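Local coordinates for HpuA (Kingella denitrificans ATCC 33394, PDB 5EC6), which probably acts as an outer-membrane lipoprotein receptor that binds haemoglobin as part of haem-iron acquisition, at residues Lys79-Gly84 against Pro109-Gly114; Ala140-Ser143 against Thr147-Leu150. All coordinates share one frame; numbering follows the deposited sequence.

Contact 1: Lys79-Gly84 against Pro109-Gly114; sequences KYYDFG and PLDSGG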
loop_
_atom_site.group_PDB
_atom_site.type_symbol
_atom_site.label_atom_id
_atom_site.label_comp_id
_atom_site.label_asym_id
_atom_site.label_seq_id
_atom_site.Cartn_x
_atom_site.Cartn_y
_atom_site.Cartn_z
ATOM N N LYS A 79 0.475 19.036 7.524
ATOM C CA LYS A 79 -0.919 19.275 7.036
ATOM C C LYS A 79 -1.555 17.898 6.798
ATOM O O LYS A 79 -0.883 16.979 6.358
ATOM C CB LYS A 79 -0.966 20.082 5.763
ATOM C CG LYS A 79 -0.372 21.497 5.855
ATOM C CD LYS A 79 -1.197 22.353 6.776
ATOM C CE LYS A 79 -0.790 23.838 6.724
ATOM N NZ LYS A 79 0.515 24.121 7.350
ATOM N N TYR A 80 -2.848 17.795 7.058
ATOM C CA TYR A 80 -3.615 16.567 6.852
ATOM C C TYR A 80 -4.486 16.623 5.609
ATOM O O TYR A 80 -5.093 17.659 5.291
ATOM C CB TYR A 80 -4.525 16.318 8.042
ATOM C CG TYR A 80 -3.869 15.938 9.340
ATOM C CD1 TYR A 80 -3.423 16.911 10.236
ATOM C CD2 TYR A 80 -3.719 14.624 9.704
ATOM C CE1 TYR A 80 -2.840 16.559 11.418
ATOM C CE2 TYR A 80 -3.170 14.269 10.897
ATOM C CZ TYR A 80 -2.743 15.242 11.777
ATOM O OH TYR A 80 -2.181 14.916 12.974
ATOM N N TYR A 81 -4.553 15.506 4.903
ATOM C CA TYR A 81 -5.306 15.383 3.657
ATOM C C TYR A 81 -6.167 14.137 3.613
ATOM O O TYR A 81 -5.779 13.083 4.119
ATOM C CB TYR A 81 -4.404 15.403 2.421
ATOM C CG TYR A 81 -3.631 16.716 2.318
ATOM C CD1 TYR A 81 -4.249 17.863 1.767
ATOM C CD2 TYR A 81 -2.368 16.846 2.874
ATOM C CE1 TYR A 81 -3.575 19.078 1.759
ATOM C CE2 TYR A 81 -1.678 18.073 2.855
ATOM C CZ TYR A 81 -2.300 19.178 2.319
ATOM O OH TYR A 81 -1.584 20.351 2.293
ATOM N N ASP A 82 -7.360 14.254 3.035
ATOM C CA ASP A 82 -8.141 13.035 2.875
ATOM C C ASP A 82 -7.779 12.295 1.607
ATOM O O ASP A 82 -7.147 12.817 0.687
ATOM C CB ASP A 82 -9.653 13.280 3.057
ATOM C CG ASP A 82 -10.149 14.505 2.343
ATOM O OD1 ASP A 82 -9.568 14.865 1.328
ATOM O OD2 ASP A 82 -11.137 15.101 2.824
ATOM N N PHE A 83 -8.141 11.020 1.592
ATOM C CA PHE A 83 -8.084 10.216 0.404
ATOM C C PHE A 83 -9.412 10.406 -0.328
ATOM O O PHE A 83 -10.469 10.089 0.215
ATOM C CB PHE A 83 -7.877 8.759 0.763
ATOM C CG PHE A 83 -6.555 8.495 1.447
ATOM C CD1 PHE A 83 -5.375 8.534 0.717
ATOM C CD2 PHE A 83 -6.484 8.236 2.837
ATOM C CE1 PHE A 83 -4.127 8.293 1.345
ATOM C CE2 PHE A 83 -5.252 8.001 3.444
ATOM C CZ PHE A 83 -4.087 8.028 2.708
ATOM N N GLY A 84 -9.369 10.951 -1.516
ATOM C CA GLY A 84 -10.641 11.184 -2.210
ATOM C C GLY A 84 -10.574 10.858 -3.663
ATOM O O GLY A 84 -9.759 10.065 -4.114
ATOM N N PRO A 109 -2.845 18.678 -7.217
ATOM C CA PRO A 109 -2.233 19.790 -6.497
ATOM C C PRO A 109 -2.868 20.103 -5.162
ATOM O O PRO A 109 -4.058 19.915 -4.990
ATOM C CB PRO A 109 -2.444 20.983 -7.459
ATOM C CG PRO A 109 -3.651 20.624 -8.180
ATOM C CD PRO A 109 -3.652 19.120 -8.356
ATOM N N LEU A 110 -2.060 20.575 -4.225
ATOM C CA LEU A 110 -2.474 20.853 -2.854
ATOM C C LEU A 110 -2.458 22.353 -2.553
ATOM O O LEU A 110 -1.697 23.105 -3.148
ATOM C CB LEU A 110 -1.537 20.188 -1.841
ATOM C CG LEU A 110 -1.323 18.673 -2.081
ATOM C CD1 LEU A 110 -0.329 18.141 -1.069
ATOM C CD2 LEU A 110 -2.659 17.928 -2.018
ATOM N N ASP A 111 -3.226 22.731 -1.556
ATOM C CA ASP A 111 -3.205 24.118 -1.040
ATOM C C ASP A 111 -1.809 24.703 -0.799
ATOM O O ASP A 111 -1.598 25.885 -1.077
ATOM C CB ASP A 111 -4.100 24.273 0.188
ATOM C CG ASP A 111 -3.772 23.310 1.326
ATOM O OD1 ASP A 111 -2.839 22.490 1.202
ATOM O OD2 ASP A 111 -4.470 23.412 2.353
ATOM N N SER A 112 -0.872 23.882 -0.320
ATOM C CA SER A 112 0.525 24.241 -0.010
ATOM C C SER A 112 1.438 24.469 -1.230
ATOM O O SER A 112 2.597 24.937 -1.074
ATOM C CB SER A 112 1.153 23.101 0.802
ATOM O OG SER A 112 1.152 21.960 -0.053
ATOM N N GLY A 113 0.966 24.040 -2.395
ATOM C CA GLY A 113 1.750 23.946 -3.601
ATOM C C GLY A 113 2.442 22.628 -3.803
ATOM O O GLY A 113 3.157 22.407 -4.796
ATOM N N GLY A 114 2.259 21.732 -2.826
ATOM C CA GLY A 114 2.691 20.367 -3.019
ATOM C C GLY A 114 1.734 19.607 -3.916
ATOM O O GLY A 114 0.816 20.160 -4.522
HETATM O O HOH W 1 1.148 19.931 1.737
#
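Tyr81 reaches from the short strand 80-81 to the turn at Leu110-Gly113 and carries nearly the whole contact, which buries 172 Å² in all. Lys79 comes before it and stays at the margin, its backbone N taken by the carboxylate of Asp77. Tyr80 turns its ring the other way, to meet Phe52 nearly at right angles. The Tyr81 ring stands with CG anti to its carbonyl carbon (chi1 -61°), which sends the hydroxyl straight at the turn. There OH donates to OD1 of Asp111 at 2.7 Å, through the syn lone pair; the carboxylate oxygen lies at the ring edge, in its plane, while the two flat groups are 77° apart. A water 2.8 Å from Tyr81 OH donates to it and also bonds Ser112 OG at 2.7 Å, so the phenol oxygen is held by two partners. One face of the ring rests on the methyls of Leu110: CD1 sits 4.3 Å from the Tyr81 ring centroid in a CH-pi contact, and CD2 approaches CE1 of Tyr81 at 4.1 Å. The turn is type I, and Ser112 OG, the atom that bonds the water, accepts from Gly114 N at 3.0 Å, an ST turn. Beyond Tyr81, Asp82 and Gly84 are tied to Asn87 instead. Strand 80-81 is an edge strand of a four-stranded antiparallel sheet, pairing with strand 65-74, whereas the turn links strands 104-109 and 115-118; Leu19 and Met116 pack against both Tyr81 and Leu110, and Asp111 OD2 accepts from Ala21 N.

Contact 2: Ala140-Ser143 against Thr147-Leu150; sequences AWMS and TVSL
Trp141 and Ser149 form the antiparallel hydrogen-bonded pair near the loop end of this hairpin, in which the axes of 140-142 and 148-150 run antiparallel (170°) and approach to 4.7 Å. Trp141 N gives to Ser149 O at 2.9 Å, with the donor tilted 30° from the carbonyl plane, and Ser149 N returns a bond to Trp141 O at 2.8 Å, more nearly in line with the carbonyl. A third bond, Ser143 N to Thr147 O at 2.8 Å, carries the pairing on to the loop end. Beside these bonds, the alpha carbons of Ala140, Met142 and Val148 lend CA-H...O contacts to Ser149 O, Thr147 O and Trp141 O respectively. The side-chain polar link is Ser143 OG with Thr147 OG1, 3.0 Å apart; each hydroxyl lies between its backbone N and carbonyl carbon, which lets the two face each other. Ser143 OG also bonds Ser145 OG, so one hydroxyl links the middle of the loop and its far end at Thr147. Apolar contacts gather on the face of Ala140, Met142, Val148 and Leu150. Ala140 CB meets Leu150 CD2 at 4.0 Å, and the bent end of Met142 lays CE against Val148 CG2 at 3.8 Å. Trp141 and Ser149 point to the other face, where Ser143 N lies over one face of the indole, toward its rim, and Ser149 OG is bonded to Gln45 N and Gly46 O. Strand 136-142 pairs on its far side with strand 115-118, strand 148-154 pairs with strand 40-43, and Leu182 and Val184 of strand 174-185 cover the Ala140-Met142-Val148 face.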
loop_
_atom_site.group_PDB
_atom_site.type_symbol
_atom_site.label_atom_id
_atom_site.label_comp_id
_atom_site.label_asym_id
_atom_site.label_seq_id
_atom_site.Cartn_x
_atom_site.Cartn_y
_atom_site.Cartn_z
ATOM N N ALA A 140 2.397 8.919 -2.552
ATOM C CA ALA A 140 3.511 9.876 -2.454
ATOM C C ALA A 140 2.964 11.250 -2.228
ATOM O O ALA A 140 1.883 11.595 -2.756
ATOM C CB ALA A 140 4.339 9.886 -3.720
ATOM N N TRP A 141 3.749 12.043 -1.497
ATOM C CA TRP A 141 3.521 13.468 -1.367
ATOM C C TRP A 141 4.750 14.184 -1.940
ATOM O O TRP A 141 5.895 13.759 -1.730
ATOM C CB TRP A 141 3.307 13.819 0.077
ATOM C CG TRP A 141 3.219 15.300 0.427
ATOM C CD1 TRP A 141 2.097 16.057 0.520
ATOM C CD2 TRP A 141 4.318 16.152 0.833
ATOM N NE1 TRP A 141 2.410 17.349 0.931
ATOM C CE2 TRP A 141 3.774 17.418 1.148
ATOM C CE3 TRP A 141 5.692 15.963 0.936
ATOM C CZ2 TRP A 141 4.569 18.480 1.568
ATOM C CZ3 TRP A 141 6.485 17.026 1.409
ATOM C CH2 TRP A 141 5.909 18.257 1.708
ATOM N N MET A 142 4.483 15.258 -2.662
ATOM C CA MET A 142 5.559 16.118 -3.188
ATOM C C MET A 142 5.450 17.484 -2.537
ATOM O O MET A 142 4.354 18.036 -2.500
ATOM C CB MET A 142 5.461 16.228 -4.692
ATOM C CG MET A 142 6.493 17.187 -5.273
ATOM S SD MET A 142 6.205 17.481 -7.037
ATOM C CE MET A 142 7.094 16.036 -7.494
ATOM N N SER A 143 6.575 18.021 -2.064
ATOM C CA SER A 143 6.596 19.383 -1.495
ATOM C C SER A 143 6.527 20.458 -2.602
ATOM O O SER A 143 6.750 20.168 -3.796
ATOM C CB SER A 143 7.824 19.627 -0.619
ATOM O OG SER A 143 8.960 19.867 -1.406
ATOM N N THR A 147 10.708 18.108 -3.607
ATOM C CA THR A 147 11.176 16.890 -2.953
ATOM C C THR A 147 9.964 16.012 -2.622
ATOM O O THR A 147 8.855 16.516 -2.482
ATOM C CB THR A 147 11.953 17.232 -1.698
ATOM O OG1 THR A 147 11.139 17.966 -0.789
ATOM C CG2 THR A 147 13.164 18.083 -2.059
ATOM N N VAL A 148 10.190 14.707 -2.511
ATOM C CA VAL A 148 9.084 13.721 -2.478
ATOM C C VAL A 148 9.274 12.835 -1.258
ATOM O O VAL A 148 10.397 12.426 -0.938
ATOM C CB VAL A 148 9.089 12.891 -3.796
ATOM C CG1 VAL A 148 8.076 11.737 -3.791
ATOM C CG2 VAL A 148 8.759 13.777 -4.969
ATOM N N SER A 149 8.162 12.492 -0.586
ATOM C CA SER A 149 8.141 11.408 0.401
ATOM C C SER A 149 7.126 10.356 -0.017
ATOM O O SER A 149 5.916 10.644 -0.078
ATOM C CB SER A 149 7.839 11.927 1.785
ATOM O OG SER A 149 7.930 10.884 2.711
ATOM N N LEU A 150 7.636 9.193 -0.393
ATOM C CA LEU A 150 6.772 8.068 -0.785
ATOM C C LEU A 150 6.458 7.281 0.462
ATOM O O LEU A 150 7.309 7.176 1.376
ATOM C CB LEU A 150 7.407 7.226 -1.852
ATOM C CG LEU A 150 7.806 7.979 -3.132
ATOM C CD1 LEU A 150 9.316 8.276 -3.146
ATOM C CD2 LEU A 150 7.291 7.348 -4.437
#

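How the contacts relate
The two contacts follow one another along the chain, and their centres are about 11 Å apart. They meet directly through Leu110 and Trp141: Leu110 CD1 packs 3.5 Å from Trp141 NE1, so the methyl that lies over the Tyr81 ring also touches the indole. Strand 115-118 joins them further, since it follows the turn of contact 1. Contact 1 sets an edge strand of the small four-stranded sheet against the turn between strands 104-109 and 115-118, and contact 2 is a hairpin whose strand 136-142 pairs with 115-118. No haemoglobin is present in this apo structure, and no binding site can be assigned to either contact.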